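Local coordinates for protein NAD-dependent dehydrogenase (Rhizobium meliloti, PDB 4Z0P) that reduces glyoxylate and hydroxypyruvate with NADPH as the hydride donor, as a member of the D-2-hydroxyacid dehydrogenase family, at residues 16-21 with 288-293; 48-53 with 302-307. All blocks are in the same frame, centred on the assembly; numbering follows the deposited sequence.

In the fold
Both contacts lie in the substrate-binding domain, built on the five-stranded parallel sheet, and both use helix 290-305, which returns to this domain after the chain has formed the seven-stranded coenzyme-binding sheet. Contact 1 engages the first turn of that helix and contact 2 its last; their centres are about 19 Å apart. Along the chain the segments alternate: 16-21, 48-53, 288-293, 302-307. Between the two ends the helix runs over the sheet, and L293 CD2 of contact 1 packs on V52 CG1 of contact 2 at 4.0 Å. The C-terminal helix is thereby built into the N-terminal domain, the residues leading into it, at S288, near a bound oxalate and NADPH and its end away from both.

Contact 1: residues 16-21 with 288-293; sequences PEEVEA and SDVRAL
The first turns of helices 16-23 and 290-305 come closest at V19 and V290, whose CA atoms are 6.1 Å apart. V290 enters against the neighbouring helix with its CB bond directed toward that helix: CG1 packs on V19 CA at 4.1 Å, while CB faces the carbonyl O of E18. CG1 stands opposite the backbone N (chi1 -172°), and this rotation brings CG2 round beside that N, where it meets V19 CG2 at 4.3 Å and also lies on E18 CB at 4.2 Å. The CB bond of V19 leads away from V290, and its side chain packs on V10 of the sheet while CG2 keeps its touch with V290.

The polar half of the contact runs through water. E18 OE1 accepts from two water molecules; one of them takes the V290 N-H at 2.9 Å, and the other donates to S288 O at 2.7 Å. Through these two waters one carboxylate oxygen is linked to both an amide and a carbonyl where the chain enters helix 290-305. This is the point at which the polypeptide re-enters the substrate-binding domain of the D-2-hydroxyacid dehydrogenase fold, close to the active site: the side chain of S288 is about 4 Å from a bound oxalate, and its OG is hydrogen-bonded to G73 O. The second oxygen of E18, OE2, is hydrogen-bonded to S134 OG of the second subunit, so the carboxylate connects the helix entrance with the dimer partner.

D289 is the N-cap of helix 290-305. Its OD1 accepts from A292 N at 3.0 Å in a nearly straight bond (167°), the amide coming from well above the carboxylate plane rather than within it. With CG turned opposite its own N (chi1 178°), the carboxylate folds over the first helical turn, and the side chain also touches T98 of helix 97-115.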
loop_
_atom_site.group_PDB
_atom_site.type_symbol
_atom_site.label_atom_id
_atom_site.label_comp_id
_atom_site.label_asym_id
_atom_site.label_seq_id
_atom_site.Cartn_x
_atom_site.Cartn_y
_atom_site.Cartn_z
ATOM N N PRO A 16 -0.198 9.640 -25.847
ATOM C CA PRO A 16 -0.259 9.242 -27.269
ATOM C C PRO A 16 0.502 7.967 -27.603
ATOM O O PRO A 16 -0.005 7.140 -28.339
ATOM C CB PRO A 16 0.375 10.427 -28.016
ATOM C CG PRO A 16 0.296 11.577 -27.079
ATOM C CD PRO A 16 0.228 11.041 -25.682
ATOM N N GLU A 17 1.680 7.800 -27.011
ATOM C CA GLU A 17 2.512 6.619 -27.249
ATOM C C GLU A 17 1.770 5.332 -26.856
ATOM O O GLU A 17 1.941 4.306 -27.496
ATOM C CB GLU A 17 3.855 6.714 -26.507
ATOM C CG GLU A 17 4.798 7.806 -27.024
ATOM C CD GLU A 17 4.419 9.240 -26.635
ATOM O OE1 GLU A 17 3.525 9.453 -25.768
ATOM O OE2 GLU A 17 5.022 10.174 -27.217
ATOM N N GLU A 18 0.937 5.392 -25.818
ATOM C CA GLU A 18 0.151 4.210 -25.401
ATOM C C GLU A 18 -0.938 3.862 -26.407
ATOM O O GLU A 18 -1.165 2.686 -26.709
ATOM C CB GLU A 18 -0.471 4.430 -24.014
ATOM C CG GLU A 18 0.572 4.553 -22.926
ATOM C CD GLU A 18 -0.016 4.542 -21.527
ATOM O OE1 GLU A 18 -1.196 4.164 -21.359
ATOM O OE2 GLU A 18 0.734 4.878 -20.595
ATOM N N VAL A 19 -1.622 4.884 -26.923
ATOM C CA VAL A 19 -2.679 4.651 -27.912
ATOM C C VAL A 19 -2.054 4.103 -29.210
ATOM O O VAL A 19 -2.502 3.085 -29.734
ATOM C CB VAL A 19 -3.516 5.913 -28.197
ATOM C CG1 VAL A 19 -4.564 5.634 -29.286
ATOM C CG2 VAL A 19 -4.211 6.388 -26.921
ATOM N N GLU A 20 -0.981 4.740 -29.649
ATOM C CA GLU A 20 -0.282 4.340 -30.872
ATOM C C GLU A 20 0.187 2.898 -30.785
ATOM O O GLU A 20 -0.040 2.119 -31.701
ATOM C CB GLU A 20 0.930 5.232 -31.109
ATOM C CG GLU A 20 0.605 6.681 -31.448
ATOM C CD GLU A 20 1.775 7.630 -31.204
ATOM O OE1 GLU A 20 2.905 7.180 -30.906
ATOM O OE2 GLU A 20 1.566 8.850 -31.309
ATOM N N ALA A 21 0.823 2.540 -29.675
ATOM C CA ALA A 21 1.264 1.159 -29.443
ATOM C C ALA A 21 0.129 0.141 -29.493
ATOM O O ALA A 21 0.293 -0.946 -30.030
ATOM C CB ALA A 21 2.002 1.052 -28.110
ATOM N N SER A 288 -6.430 3.833 -17.923
ATOM C CA SER A 288 -6.999 2.857 -18.857
ATOM C C SER A 288 -5.862 2.196 -19.670
ATOM O O SER A 288 -5.109 2.875 -20.362
ATOM C CB SER A 288 -7.995 3.540 -19.808
ATOM O OG SER A 288 -9.185 3.916 -19.142
ATOM N N ASP A 289 -5.763 0.881 -19.555
ATOM C CA ASP A 289 -4.872 0.060 -20.358
ATOM C C ASP A 289 -5.492 0.023 -21.744
ATOM O O ASP A 289 -6.563 -0.549 -21.925
ATOM C CB ASP A 289 -4.804 -1.342 -19.714
ATOM C CG ASP A 289 -3.953 -2.328 -20.473
ATOM O OD1 ASP A 289 -3.903 -2.294 -21.720
ATOM O OD2 ASP A 289 -3.343 -3.196 -19.809
ATOM N N VAL A 290 -4.836 0.657 -22.711
ATOM C CA VAL A 290 -5.459 0.865 -24.023
ATOM C C VAL A 290 -5.619 -0.461 -24.740
ATOM O O VAL A 290 -6.636 -0.692 -25.409
ATOM C CB VAL A 290 -4.716 1.900 -24.900
ATOM C CG1 VAL A 290 -5.529 2.201 -26.157
ATOM C CG2 VAL A 290 -4.517 3.187 -24.116
ATOM N N ARG A 291 -4.657 -1.366 -24.597
ATOM C CA ARG A 291 -4.849 -2.703 -25.195
ATOM C C ARG A 291 -6.128 -3.363 -24.637
ATOM O O ARG A 291 -6.920 -3.920 -25.375
ATOM C CB ARG A 291 -3.628 -3.594 -24.934
ATOM C CG ARG A 291 -3.639 -4.928 -25.666
ATOM C CD ARG A 291 -2.331 -5.694 -25.463
ATOM N N ALA A 292 -6.286 -3.336 -23.313
ATOM C CA ALA A 292 -7.440 -3.947 -22.665
ATOM C C ALA A 292 -8.750 -3.249 -23.078
ATOM O O ALA A 292 -9.765 -3.908 -23.283
ATOM C CB ALA A 292 -7.264 -3.951 -21.133
ATOM N N LEU A 293 -8.712 -1.925 -23.192
ATOM C CA LEU A 293 -9.832 -1.149 -23.707
ATOM C C LEU A 293 -10.261 -1.623 -25.086
ATOM O O LEU A 293 -11.444 -1.884 -25.318
ATOM C CB LEU A 293 -9.470 0.334 -23.739
ATOM C CG LEU A 293 -10.543 1.260 -24.307
ATOM C CD1 LEU A 293 -11.828 1.244 -23.488
ATOM C CD2 LEU A 293 -9.928 2.660 -24.395
HETATM O O HOH W 1 -2.086 1.486 -22.091
HETATM O O HOH W 2 -3.706 5.152 -20.698
#

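Contact 2: residues 48-53 with 302-307; sequences IDYAVV and ARFESG
One hydrogen bond joins the segments: the Y50 hydroxyl donates to E305 OE2 at 2.6 Å, a short bond between the start of strand 50-54 and the last turn of helix 290-305. OE2 receives it on the anti lone pair, away from the other carboxylate oxygen, and lies near the plane of the phenol at its edge, with the ring and carboxylate planes 34° apart. E305 CG, set beside its backbone N by chi1 (-63°), lies 3.2 Å from Y50 OH, and the extended chain beyond it carries the carboxylate onward to the hydroxyl. The same OE2 forms a salt bridge with R30, which probably favours the charged carboxylate although the like charge of D49 OD2 is 5.2 Å from E305 OE2.

Apolar contact comes from F304, one residue earlier on the helix. Its ring meets the tyrosine edge to edge, CD2 lying 3.6 Å from Y50 OH and 4.0 Å from Y50 CE1, and it also packs on V69 of the adjacent strand. One face of the Y50 ring is covered by D49 CB, 3.7 Å above its centre. Y50 belongs to the central strand of the five-stranded parallel sheet of the substrate-binding domain, and its side chain spans the distance to the C-terminal helix, also touching I301. A phenylalanine here would probably leave E305 OE2 without its hydroxyl donor and take away the oxygen that lies against the edge of F304.

Helix 290-305 then ends in a Schellman motif: G307, with positive phi (85°), donates its N-H to F304 O, a backbone shape in which any side chain would collide with S306 O, so glycine is called for.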
loop_
_atom_site.group_PDB
_atom_site.type_symbol
_atom_site.label_atom_id
_atom_site.label_comp_id
_atom_site.label_asym_id
_atom_site.label_seq_id
_atom_site.Cartn_x
_atom_site.Cartn_y
_atom_site.Cartn_z
ATOM N N ILE A 48 -20.147 5.509 -40.130
ATOM C CA ILE A 48 -19.304 4.743 -39.233
ATOM C C ILE A 48 -20.097 4.424 -37.966
ATOM O O ILE A 48 -20.733 5.307 -37.385
ATOM C CB ILE A 48 -18.012 5.522 -38.889
ATOM C CG1 ILE A 48 -17.185 5.724 -40.167
ATOM C CG2 ILE A 48 -17.219 4.786 -37.805
ATOM C CD1 ILE A 48 -15.982 6.609 -39.971
ATOM N N ASP A 49 -20.033 3.163 -37.546
ATOM C CA ASP A 49 -20.911 2.638 -36.498
ATOM C C ASP A 49 -20.384 2.786 -35.069
ATOM O O ASP A 49 -21.183 2.787 -34.124
ATOM C CB ASP A 49 -21.190 1.162 -36.728
ATOM C CG ASP A 49 -22.032 0.873 -37.961
ATOM O OD1 ASP A 49 -22.503 1.785 -38.666
ATOM O OD2 ASP A 49 -22.176 -0.325 -38.215
ATOM N N TYR A 50 -19.059 2.864 -34.883
ATOM C CA TYR A 50 -18.468 2.733 -33.552
ATOM C C TYR A 50 -17.402 3.796 -33.314
ATOM O O TYR A 50 -16.624 4.116 -34.219
ATOM C CB TYR A 50 -17.794 1.363 -33.407
ATOM C CG TYR A 50 -18.666 0.210 -33.808
ATOM C CD1 TYR A 50 -19.871 -0.018 -33.166
ATOM C CD2 TYR A 50 -18.290 -0.671 -34.837
ATOM C CE1 TYR A 50 -20.690 -1.073 -33.534
ATOM C CE2 TYR A 50 -19.111 -1.732 -35.206
ATOM C CZ TYR A 50 -20.317 -1.923 -34.552
ATOM O OH TYR A 50 -21.164 -2.968 -34.900
ATOM N N ALA A 51 -17.394 4.347 -32.098
ATOM C CA ALA A 51 -16.363 5.299 -31.651
ATOM C C ALA A 51 -15.995 4.988 -30.219
ATOM O O ALA A 51 -16.869 4.592 -29.431
ATOM C CB ALA A 51 -16.871 6.705 -31.756
ATOM N N VAL A 52 -14.702 5.104 -29.914
ATOM C CA VAL A 52 -14.150 4.943 -28.570
ATOM C C VAL A 52 -13.556 6.280 -28.181
ATOM O O VAL A 52 -12.676 6.788 -28.887
ATOM C CB VAL A 52 -13.040 3.857 -28.503
ATOM C CG1 VAL A 52 -12.779 3.500 -27.030
ATOM C CG2 VAL A 52 -13.414 2.639 -29.305
ATOM N N VAL A 53 -14.104 6.902 -27.131
ATOM C CA VAL A 53 -13.901 8.347 -26.920
ATOM C C VAL A 53 -13.507 8.662 -25.479
ATOM O O VAL A 53 -13.997 8.037 -24.531
ATOM C CB VAL A 53 -15.131 9.167 -27.344
ATOM C CG1 VAL A 53 -15.456 8.903 -28.821
ATOM C CG2 VAL A 53 -16.345 8.925 -26.439
ATOM N N ALA A 302 -18.596 -7.483 -31.117
ATOM C CA ALA A 302 -18.947 -8.832 -31.568
ATOM C C ALA A 302 -20.293 -9.265 -30.995
ATOM O O ALA A 302 -21.122 -9.866 -31.697
ATOM C CB ALA A 302 -17.855 -9.833 -31.206
ATOM N N ARG A 303 -20.526 -8.956 -29.727
ATOM C CA ARG A 303 -21.829 -9.223 -29.118
ATOM C C ARG A 303 -22.948 -8.480 -29.862
ATOM O O ARG A 303 -23.965 -9.068 -30.211
ATOM C CB ARG A 303 -21.838 -8.834 -27.636
ATOM C CG ARG A 303 -21.013 -9.743 -26.731
ATOM C CD ARG A 303 -21.053 -9.242 -25.288
ATOM N NE ARG A 303 -22.403 -9.316 -24.732
ATOM C CZ ARG A 303 -22.964 -10.407 -24.210
ATOM N NH1 ARG A 303 -22.303 -11.564 -24.140
ATOM N NH2 ARG A 303 -24.210 -10.346 -23.755
ATOM N N PHE A 304 -22.739 -7.191 -30.095
ATOM C CA PHE A 304 -23.719 -6.329 -30.757
ATOM C C PHE A 304 -24.113 -6.883 -32.111
ATOM O O PHE A 304 -25.307 -7.035 -32.415
ATOM C CB PHE A 304 -23.135 -4.921 -30.922
ATOM C CG PHE A 304 -24.110 -3.908 -31.450
ATOM C CD1 PHE A 304 -25.207 -3.514 -30.686
ATOM C CD2 PHE A 304 -23.934 -3.336 -32.708
ATOM C CE1 PHE A 304 -26.113 -2.573 -31.168
ATOM C CE2 PHE A 304 -24.840 -2.388 -33.199
ATOM C CZ PHE A 304 -25.928 -2.007 -32.425
ATOM N N GLU A 305 -23.106 -7.211 -32.915
ATOM C CA GLU A 305 -23.343 -7.697 -34.274
ATOM C C GLU A 305 -23.915 -9.119 -34.343
ATOM O O GLU A 305 -24.498 -9.491 -35.358
ATOM C CB GLU A 305 -22.072 -7.584 -35.115
ATOM C CG GLU A 305 -21.647 -6.127 -35.274
ATOM C CD GLU A 305 -20.504 -5.914 -36.229
ATOM O OE1 GLU A 305 -19.956 -6.908 -36.750
ATOM O OE2 GLU A 305 -20.159 -4.733 -36.469
ATOM N N SER A 306 -23.763 -9.892 -33.274
ATOM C CA SER A 306 -24.392 -11.218 -33.162
ATOM C C SER A 306 -25.781 -11.181 -32.546
ATOM O O SER A 306 -26.405 -12.229 -32.405
ATOM C CB SER A 306 -23.528 -12.139 -32.298
ATOM O OG SER A 306 -22.217 -12.187 -32.794
ATOM N N GLY A 307 -26.269 -10.003 -32.167
ATOM C CA GLY A 307 -27.609 -9.873 -31.588
ATOM C C GLY A 307 -27.680 -10.128 -30.092
ATOM O O GLY A 307 -28.768 -10.310 -29.554
#